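Sensor protein (Rhodopseudomonas palustris, PDB 2OOL) senses light as a bacteriophytochrome through biliverdin bound in its chromophore-binding domain, the part present here, and probably relays the signal as a histidine kinase. Local coordinates at the interface of chains A and B. Sequence-based numbering; all coordinates share one arbitrary frame. Chains: chain A/B, Sensor protein.

The interface of chains A and B. Residues chain A 142-143, 146; chain B 145-146, 149-150, 316.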
loop_
_atom_site.group_PDB
_atom_site.type_symbol
_atom_site.label_atom_id
_atom_site.label_comp_id
_atom_site.label_asym_id
_atom_site.label_seq_id
_atom_site.Cartn_x
_atom_site.Cartn_y
_atom_site.Cartn_z
ATOM N N THR A 142 -2.130 -8.517 4.838
ATOM C CA THR A 142 -2.301 -7.393 3.919
ATOM C C THR A 142 -2.175 -6.037 4.645
ATOM O O THR A 142 -1.557 -5.107 4.106
ATOM C CB THR A 142 -3.658 -7.473 3.107
ATOM O OG1 THR A 142 -3.792 -8.759 2.475
ATOM C CG2 THR A 142 -3.735 -6.376 2.032
ATOM N N ASN A 143 -2.701 -5.928 5.867
ATOM C CA ASN A 143 -2.531 -4.681 6.659
ATOM C C ASN A 143 -1.036 -4.333 6.967
ATOM O O ASN A 143 -0.604 -3.180 6.789
ATOM C CB ASN A 143 -3.395 -4.708 7.928
ATOM C CG ASN A 143 -4.898 -4.485 7.625
ATOM O OD1 ASN A 143 -5.273 -3.615 6.830
ATOM N ND2 ASN A 143 -5.753 -5.265 8.279
ATOM N N PHE A 146 0.479 -3.176 3.632
ATOM C CA PHE A 146 0.242 -1.760 3.353
ATOM C C PHE A 146 1.150 -0.852 4.201
ATOM O O PHE A 146 1.693 0.141 3.718
ATOM C CB PHE A 146 -1.201 -1.360 3.637
ATOM C CG PHE A 146 -2.222 -1.923 2.681
ATOM C CD1 PHE A 146 -1.883 -2.431 1.438
ATOM C CD2 PHE A 146 -3.559 -1.913 3.046
ATOM C CE1 PHE A 146 -2.870 -2.941 0.591
ATOM C CE2 PHE A 146 -4.525 -2.408 2.225
ATOM C CZ PHE A 146 -4.190 -2.921 0.981
ATOM N N PHE B 145 -12.531 -4.048 1.422
ATOM C CA PHE B 145 -11.626 -3.070 1.997
ATOM C C PHE B 145 -10.235 -3.052 1.338
ATOM O O PHE B 145 -9.797 -2.004 0.896
ATOM C CB PHE B 145 -11.519 -3.311 3.515
ATOM C CG PHE B 145 -10.446 -2.511 4.186
ATOM C CD1 PHE B 145 -10.655 -1.181 4.513
ATOM C CD2 PHE B 145 -9.218 -3.088 4.488
ATOM C CE1 PHE B 145 -9.653 -0.431 5.125
ATOM C CE2 PHE B 145 -8.215 -2.352 5.134
ATOM C CZ PHE B 145 -8.422 -1.020 5.436
ATOM N N PHE B 146 -9.539 -4.188 1.303
ATOM C CA PHE B 146 -8.198 -4.252 0.709
ATOM C C PHE B 146 -8.219 -3.907 -0.788
ATOM O O PHE B 146 -7.333 -3.209 -1.283
ATOM C CB PHE B 146 -7.566 -5.641 0.861
ATOM C CG PHE B 146 -7.496 -6.148 2.283
ATOM C CD1 PHE B 146 -6.887 -5.406 3.271
ATOM C CD2 PHE B 146 -8.018 -7.398 2.603
ATOM C CE1 PHE B 146 -6.827 -5.877 4.586
ATOM C CE2 PHE B 146 -7.967 -7.891 3.884
ATOM C CZ PHE B 146 -7.366 -7.133 4.892
ATOM N N VAL B 149 -8.515 0.029 -1.249
ATOM C CA VAL B 149 -7.263 0.769 -1.026
ATOM C C VAL B 149 -6.316 0.629 -2.220
ATOM O O VAL B 149 -5.708 1.591 -2.659
ATOM C CB VAL B 149 -6.551 0.291 0.270
ATOM C CG1 VAL B 149 -5.194 0.973 0.444
ATOM C CG2 VAL B 149 -7.474 0.530 1.492
ATOM N N ARG B 150 -6.184 -0.595 -2.719
ATOM C CA ARG B 150 -5.380 -0.854 -3.901
ATOM C C ARG B 150 -5.828 0.025 -5.081
ATOM O O ARG B 150 -4.993 0.712 -5.682
ATOM C CB ARG B 150 -5.428 -2.339 -4.295
ATOM C CG ARG B 150 -4.693 -3.277 -3.342
ATOM C CD ARG B 150 -4.407 -4.650 -3.975
ATOM N NE ARG B 150 -4.546 -5.749 -3.006
ATOM C CZ ARG B 150 -3.598 -6.198 -2.176
ATOM N NH1 ARG B 150 -3.892 -7.198 -1.352
ATOM N NH2 ARG B 150 -2.373 -5.670 -2.148
ATOM N N LEU B 316 -1.629 5.720 4.126
ATOM C CA LEU B 316 -1.007 5.224 2.881
ATOM C C LEU B 316 -1.476 6.073 1.709
ATOM O O LEU B 316 -0.655 6.568 0.941
ATOM C CB LEU B 316 -1.257 3.730 2.625
ATOM C CG LEU B 316 -0.777 3.141 1.264
ATOM C CD1 LEU B 316 0.717 3.378 1.069
ATOM C CD2 LEU B 316 -1.090 1.644 1.137
#
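A:Phe146 reaches from helix 142-157 of chain A towards helices 144-156 and 308-329 of chain B and buries 82 Å² against chain B, more than any other residue of the patch. The methyl CG1 of B:Val149 lies over one face of its ring, near the rim at CE2 (3.9 Å); the backbone carbonyl oxygen of A:Thr142, one turn earlier in the same helix, lies over the opposite face. At the root of the side chain, CB lies 3.9 Å from the methyl CD2 of B:Leu316, which approaches at about a right angle. Phytochromes commonly dimerise through GAF-domain helices, and this helical contact may belong to such a dimer, although the structure alone does not prove it.

The two copies of this phenylalanine touch each other, CE2 of A:Phe146 lying 4.0 Å from CD1 of B:Phe146, yet the interface as a whole is not an exact two-fold. A:Thr142 covers the ring of B:Phe146 in a CH-pi contact, its CB 3.9 Å from the ring centroid. CG2 of the threonine, anti to the backbone N, lies 3.5 Å from CD1 of that ring.

Among the polar side chains, A:Asn143 and B:Arg150 also pack against the aromatic groups. The amide of A:Asn143 stands at the edge of the B:Phe146 ring, its plane turned 61° from it, and its oxygen OD1 also comes 3.6 Å from CE2 of B:Phe145. B:Arg150 bends at chi3 (-143°), and its guanidinium plane stands 70° from the ring of A:Phe146. Its nitrogens are divided between two residues: NH1 lies 3.5 Å from CG2 of A:Thr142, and NH2 3.9 Å from CE1 of A:Phe146.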